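Local coordinates for protein signal recognition particle subunit SRP14 (Schizosaccharomyces pombe, PDB 2W9J) that probably takes part, as an RNA-binding subunit of the signal recognition particle, in cotranslational targeting of secretory and membrane proteins to the endoplasmic reticulum, at residues Ala44-Ser52 with Thr60-Phe71. Numbering follows the deposited sequence.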
ATOM      1  N   ALA A  44      -2.602 -18.334   4.419  1.00 35.90           N
ATOM      2  CA  ALA A  44      -1.430 -17.629   3.914  1.00 35.87           C
ATOM      3  C   ALA A  44      -1.809 -16.277   3.279  1.00 35.88           C
ATOM      4  O   ALA A  44      -2.742 -16.190   2.465  1.00 35.87           O
ATOM      5  CB  ALA A  44      -0.669 -18.510   2.925  1.00 35.83           C
ATOM      6  N   SER A  45      -1.098 -15.226   3.686  1.00 35.53           N
ATOM      7  CA  SER A  45      -1.308 -13.878   3.162  1.00 35.09           C
ATOM      8  C   SER A  45      -0.018 -13.072   3.260  1.00 34.87           C
ATOM      9  O   SER A  45       1.007 -13.602   3.697  1.00 34.83           O
ATOM     10  CB  SER A  45      -2.442 -13.174   3.897  1.00 35.14           C
ATOM     11  OG  SER A  45      -2.133 -13.025   5.259  1.00 35.30           O
ATOM     12  N   VAL A  46      -0.062 -11.798   2.859  1.00 34.55           N
ATOM     13  CA  VAL A  46       1.167 -11.011   2.709  1.00 33.99           C
ATOM     14  C   VAL A  46       1.129  -9.670   3.406  1.00 33.71           C
ATOM     15  O   VAL A  46       0.134  -8.947   3.338  1.00 34.12           O
ATOM     16  CB  VAL A  46       1.543 -10.851   1.218  1.00 34.24           C
ATOM     17  CG1 VAL A  46       2.427  -9.631   0.975  1.00 34.15           C
ATOM     18  CG2 VAL A  46       2.240 -12.110   0.744  1.00 33.97           C
ATOM     19  N   LEU A  47       2.227  -9.347   4.080  1.00 33.18           N
ATOM     20  CA  LEU A  47       2.385  -8.060   4.715  1.00 32.96           C
ATOM     21  C   LEU A  47       3.091  -7.127   3.755  1.00 33.39           C
ATOM     22  O   LEU A  47       4.222  -7.383   3.351  1.00 33.27           O
ATOM     23  CB  LEU A  47       3.185  -8.214   5.999  1.00 32.44           C
ATOM     24  CG  LEU A  47       3.645  -6.989   6.788  1.00 31.96           C
ATOM     25  CD1 LEU A  47       2.493  -6.232   7.409  1.00 32.65           C
ATOM     26  CD2 LEU A  47       4.581  -7.443   7.868  1.00 30.22           C
ATOM     27  N   ILE A  48       2.413  -6.043   3.400  1.00 33.90           N
ATOM     28  CA  ILE A  48       2.965  -5.007   2.532  1.00 34.64           C
ATOM     29  C   ILE A  48       3.349  -3.755   3.327  1.00 35.73           C
ATOM     30  O   ILE A  48       2.533  -3.217   4.107  1.00 36.08           O
ATOM     31  CB  ILE A  48       1.958  -4.633   1.428  1.00 34.35           C
ATOM     32  CG1 ILE A  48       1.667  -5.866   0.591  1.00 33.77           C
ATOM     33  CG2 ILE A  48       2.502  -3.521   0.542  1.00 34.27           C
ATOM     34  CD1 ILE A  48       0.673  -5.652  -0.485  1.00 35.68           C
ATOM     35  N   ARG A  49       4.589  -3.305   3.137  1.00 36.57           N
ATOM     36  CA  ARG A  49       5.059  -2.043   3.709  1.00 37.92           C
ATOM     37  C   ARG A  49       5.376  -1.064   2.587  1.00 38.58           C
ATOM     38  O   ARG A  49       6.059  -1.433   1.636  1.00 39.43           O
ATOM     39  CB  ARG A  49       6.337  -2.248   4.500  1.00 37.82           C
ATOM     40  CG  ARG A  49       6.303  -3.301   5.564  1.00 40.17           C
ATOM     41  CD  ARG A  49       7.741  -3.606   5.949  1.00 44.55           C
ATOM     42  NE  ARG A  49       7.913  -4.839   6.711  1.00 47.67           N
ATOM     43  CZ  ARG A  49       7.647  -6.064   6.251  1.00 49.82           C
ATOM     44  NH1 ARG A  49       7.148  -6.245   5.018  1.00 48.62           N
ATOM     45  NH2 ARG A  49       7.866  -7.118   7.043  1.00 50.66           N
ATOM     46  N   ALA A  50       4.891   0.173   2.691  1.00 39.07           N
ATOM     47  CA  ALA A  50       5.262   1.236   1.747  1.00 39.24           C
ATOM     48  C   ALA A  50       5.863   2.447   2.466  1.00 39.69           C
ATOM     49  O   ALA A  50       5.480   2.781   3.589  1.00 39.68           O
ATOM     50  CB  ALA A  50       4.075   1.651   0.925  1.00 38.86           C
ATOM     51  N   LYS A  51       6.822   3.089   1.818  1.00 40.17           N
ATOM     52  CA  LYS A  51       7.418   4.304   2.343  1.00 41.03           C
ATOM     53  C   LYS A  51       7.720   5.225   1.176  1.00 41.52           C
ATOM     54  O   LYS A  51       8.235   4.781   0.147  1.00 41.41           O
ATOM     55  CB  LYS A  51       8.698   4.001   3.124  1.00 40.95           C
ATOM     56  CG  LYS A  51       9.384   5.238   3.673  1.00 41.67           C
ATOM     57  CD  LYS A  51      10.700   4.892   4.361  1.00 43.69           C
ATOM     58  CE  LYS A  51      11.454   6.155   4.792  1.00 43.91           C
ATOM     59  NZ  LYS A  51      12.827   5.854   5.304  1.00 44.76           N
ATOM     60  N   SER A  52       7.381   6.500   1.333  1.00 42.22           N
ATOM     61  CA  SER A  52       7.688   7.492   0.319  1.00 43.14           C
ATOM     62  C   SER A  52       8.492   8.607   0.953  1.00 43.54           C
ATOM     63  O   SER A  52       8.037   9.235   1.910  1.00 43.59           O
ATOM     64  CB  SER A  52       6.407   8.040  -0.327  1.00 43.29           C
ATOM     65  OG  SER A  52       6.701   8.887  -1.433  1.00 43.41           O
ATOM     66  N   THR A  60      -0.052  -2.817   5.616  1.00 40.52           N
ATOM     67  CA  THR A  60      -1.313  -3.543   5.568  1.00 40.36           C
ATOM     68  C   THR A  60      -1.083  -5.020   5.266  1.00 40.57           C
ATOM     69  O   THR A  60      -0.062  -5.391   4.669  1.00 41.40           O
ATOM     70  CB  THR A  60      -2.306  -2.901   4.561  1.00 40.42           C
ATOM     71  OG1 THR A  60      -3.627  -3.384   4.819  1.00 40.55           O
ATOM     72  CG2 THR A  60      -1.917  -3.168   3.109  1.00 39.52           C
ATOM     73  N   VAL A  61      -2.000  -5.872   5.714  1.00 40.20           N
ATOM     74  CA  VAL A  61      -1.917  -7.285   5.380  1.00 39.97           C
ATOM     75  C   VAL A  61      -2.973  -7.622   4.343  1.00 40.17           C
ATOM     76  O   VAL A  61      -4.180  -7.477   4.586  1.00 39.86           O
ATOM     77  CB  VAL A  61      -2.060  -8.201   6.603  1.00 39.98           C
ATOM     78  CG1 VAL A  61      -2.080  -9.655   6.169  1.00 39.21           C
ATOM     79  CG2 VAL A  61      -0.911  -7.971   7.578  1.00 40.52           C
ATOM     80  N   VAL A  62      -2.499  -8.069   3.184  1.00 40.20           N
ATOM     81  CA  VAL A  62      -3.374  -8.431   2.084  1.00 40.36           C
ATOM     82  C   VAL A  62      -3.548  -9.943   1.991  1.00 40.76           C
ATOM     83  O   VAL A  62      -2.581 -10.683   1.806  1.00 40.47           O
ATOM     84  CB  VAL A  62      -2.873  -7.856   0.739  1.00 40.23           C
ATOM     85  CG1 VAL A  62      -3.916  -8.079  -0.337  1.00 40.03           C
ATOM     86  CG2 VAL A  62      -2.570  -6.360   0.878  1.00 39.76           C
ATOM     87  N   GLU A  63      -4.796 -10.385   2.114  1.00 41.63           N
ATOM     88  CA  GLU A  63      -5.131 -11.803   2.043  1.00 42.78           C
ATOM     89  C   GLU A  63      -5.112 -12.279   0.596  1.00 43.22           C
ATOM     90  O   GLU A  63      -5.546 -11.548  -0.291  1.00 43.13           O
ATOM     91  CB  GLU A  63      -6.493 -12.059   2.694  1.00 42.65           C
ATOM     92  CG  GLU A  63      -6.533 -11.653   4.179  1.00 44.68           C
ATOM     93  CD  GLU A  63      -7.348 -12.622   5.034  1.00 46.41           C
ATOM     94  OE1 GLU A  63      -8.277 -13.271   4.502  1.00 47.82           O
ATOM     95  OE2 GLU A  63      -7.060 -12.738   6.243  1.00 47.59           O
ATOM     96  N   LEU A  64      -4.608 -13.494   0.365  1.00 44.02           N
ATOM     97  CA  LEU A  64      -4.524 -14.063  -0.993  1.00 45.05           C
ATOM     98  C   LEU A  64      -5.787 -13.889  -1.823  1.00 45.38           C
ATOM     99  O   LEU A  64      -5.714 -13.560  -3.002  1.00 45.46           O
ATOM    100  CB  LEU A  64      -4.161 -15.551  -0.962  1.00 45.28           C
ATOM    101  CG  LEU A  64      -2.687 -15.975  -0.917  1.00 46.25           C
ATOM    102  CD1 LEU A  64      -2.547 -17.393  -1.492  1.00 46.83           C
ATOM    103  CD2 LEU A  64      -1.761 -14.994  -1.656  1.00 46.53           C
ATOM    104  N   ASP A  65      -6.937 -14.117  -1.198  1.00 45.99           N
ATOM    105  CA  ASP A  65      -8.231 -13.992  -1.856  1.00 46.64           C
ATOM    106  C   ASP A  65      -8.503 -12.578  -2.391  1.00 46.88           C
ATOM    107  O   ASP A  65      -9.301 -12.398  -3.307  1.00 46.62           O
ATOM    108  CB  ASP A  65      -9.348 -14.413  -0.890  1.00 46.87           C
ATOM    109  CG  ASP A  65      -9.375 -15.920  -0.625  1.00 47.39           C
ATOM    110  OD1 ASP A  65      -8.737 -16.684  -1.390  1.00 48.54           O
ATOM    111  OD2 ASP A  65     -10.045 -16.341   0.350  1.00 46.79           O
ATOM    112  N   TYR A  66      -7.838 -11.583  -1.816  1.00 47.21           N
ATOM    113  CA  TYR A  66      -8.108 -10.198  -2.162  1.00 47.90           C
ATOM    114  C   TYR A  66      -6.989  -9.583  -3.011  1.00 47.59           C
ATOM    115  O   TYR A  66      -7.003  -8.385  -3.299  1.00 47.53           O
ATOM    116  CB  TYR A  66      -8.357  -9.375  -0.887  1.00 48.50           C
ATOM    117  CG  TYR A  66      -9.146  -8.085  -1.108  1.00 51.42           C
ATOM    118  CD1 TYR A  66      -8.530  -6.830  -0.969  1.00 53.49           C
ATOM    119  CD2 TYR A  66     -10.512  -8.118  -1.457  1.00 53.46           C
ATOM    120  CE1 TYR A  66      -9.245  -5.639  -1.167  1.00 55.43           C
ATOM    121  CE2 TYR A  66     -11.240  -6.931  -1.657  1.00 55.50           C
ATOM    122  CZ  TYR A  66     -10.594  -5.697  -1.511  1.00 56.93           C
ATOM    123  OH  TYR A  66     -11.291  -4.523  -1.709  1.00 58.59           O
ATOM    124  N   PHE A  67      -6.031 -10.410  -3.425  1.00 47.36           N
ATOM    125  CA  PHE A  67      -4.879  -9.945  -4.208  1.00 47.35           C
ATOM    126  C   PHE A  67      -5.256  -9.186  -5.504  1.00 47.39           C
ATOM    127  O   PHE A  67      -4.867  -8.022  -5.688  1.00 47.31           O
ATOM    128  CB  PHE A  67      -3.941 -11.122  -4.512  1.00 47.25           C
ATOM    129  CG  PHE A  67      -2.699 -11.163  -3.658  1.00 47.30           C
ATOM    130  CD1 PHE A  67      -2.764 -10.946  -2.278  1.00 46.76           C
ATOM    131  CD2 PHE A  67      -1.457 -11.447  -4.238  1.00 46.95           C
ATOM    132  CE1 PHE A  67      -1.623 -10.985  -1.498  1.00 46.32           C
ATOM    133  CE2 PHE A  67      -0.308 -11.490  -3.469  1.00 46.68           C
ATOM    134  CZ  PHE A  67      -0.391 -11.262  -2.088  1.00 47.14           C
ATOM    135  N   THR A  68      -6.005  -9.842  -6.388  1.00 47.36           N
ATOM    136  CA  THR A  68      -6.495  -9.210  -7.619  1.00 47.56           C
ATOM    137  C   THR A  68      -7.068  -7.809  -7.343  1.00 47.47           C
ATOM    138  O   THR A  68      -6.606  -6.812  -7.916  1.00 47.50           O
ATOM    139  CB  THR A  68      -7.579 -10.076  -8.290  1.00 47.58           C
ATOM    140  OG1 THR A  68      -7.025 -11.346  -8.648  1.00 48.13           O
ATOM    141  CG2 THR A  68      -8.121  -9.394  -9.526  1.00 47.68           C
ATOM    142  N   ASP A  69      -8.061  -7.764  -6.445  1.00 47.26           N
ATOM    143  CA  ASP A  69      -8.772  -6.544  -6.054  1.00 46.63           C
ATOM    144  C   ASP A  69      -7.832  -5.468  -5.551  1.00 46.12           C
ATOM    145  O   ASP A  69      -7.888  -4.325  -6.017  1.00 45.70           O
ATOM    146  CB  ASP A  69      -9.794  -6.865  -4.960  1.00 46.75           C
ATOM    147  CG  ASP A  69     -11.075  -7.476  -5.512  1.00 47.82           C
ATOM    148  OD1 ASP A  69     -11.755  -6.810  -6.341  1.00 48.23           O
ATOM    149  OD2 ASP A  69     -11.411  -8.616  -5.101  1.00 48.18           O
ATOM    150  N   PHE A  70      -6.972  -5.851  -4.603  1.00 45.59           N
ATOM    151  CA  PHE A  70      -6.050  -4.928  -3.964  1.00 45.20           C
ATOM    152  C   PHE A  70      -5.038  -4.378  -4.933  1.00 45.46           C
ATOM    153  O   PHE A  70      -4.791  -3.183  -4.941  1.00 45.33           O
ATOM    154  CB  PHE A  70      -5.317  -5.566  -2.778  1.00 45.08           C
ATOM    155  CG  PHE A  70      -4.383  -4.619  -2.094  1.00 43.43           C
ATOM    156  CD1 PHE A  70      -4.846  -3.766  -1.109  1.00 41.40           C
ATOM    157  CD2 PHE A  70      -3.046  -4.529  -2.486  1.00 42.95           C
ATOM    158  CE1 PHE A  70      -3.984  -2.855  -0.493  1.00 42.00           C
ATOM    159  CE2 PHE A  70      -2.182  -3.625  -1.875  1.00 42.20           C
ATOM    160  CZ  PHE A  70      -2.654  -2.785  -0.872  1.00 41.45           C
ATOM    161  N   PHE A  71      -4.445  -5.243  -5.741  1.00 46.23           N
ATOM    162  CA  PHE A  71      -3.489  -4.769  -6.733  1.00 47.50           C
ATOM    163  C   PHE A  71      -4.156  -3.983  -7.854  1.00 48.12           C
ATOM    164  O   PHE A  71      -3.545  -3.092  -8.444  1.00 47.88           O
ATOM    165  CB  PHE A  71      -2.573  -5.892  -7.225  1.00 47.40           C
ATOM    166  CG  PHE A  71      -1.634  -6.373  -6.163  1.00 48.68           C
ATOM    167  CD1 PHE A  71      -1.771  -7.639  -5.605  1.00 48.92           C
ATOM    168  CD2 PHE A  71      -0.649  -5.524  -5.654  1.00 49.62           C
ATOM    169  CE1 PHE A  71      -0.920  -8.066  -4.587  1.00 48.51           C
ATOM    170  CE2 PHE A  71       0.203  -5.945  -4.636  1.00 48.79           C
ATOM    171  CZ  PHE A  71       0.066  -7.218  -4.102  1.00 48.77           C
TER
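Val46 pairs with Val62 and Ile48 with Thr60 as hydrogen-bonded antiparallel pairs; the N-to-C directions of 45-51 and 60-63 differ by 149°, with axes 4.6 Å apart at closest approach. Each pair is closed by two backbone hydrogen bonds. In one, Val62 N gives to Val46 O at 2.8 Å; in another, Ile48 N gives to Thr60 O at 2.9 Å. Between them, Leu47 and Val61 form a non-hydrogen-bonded pair. Their side chains meet on one face of the sheet, with Leu47 CD1 3.8 Å from Val61 CG2. Ser45 lies on this face too; its OG is hydrogen-bonded to Glu38 O. Strands 45-51 and 57-63 make a beta hairpin in the antiparallel sheet of this SRP14-family protein, and helix 67-76 packs against the face with Val46, Ile48, Thr60 and Val62. Ile48 reaches toward the helix. Its CG1 lies anti to the carbonyl carbon (chi1 -61°) and the arm is extended beyond it (chi2 178°), bringing CD1 to 3.6 Å from Val62 CG2 and 3.8 Å from Phe70 CE2. Val62 CG2 sits over the centre of the Phe70 ring. Nearer the strand's start, Val46 CB meets the edge of the Phe67 ring, 3.9 Å from CZ. Leu64 CD2 lies over the centre of one face of that ring and Phe71 CE1 nearer the rim of the opposite face.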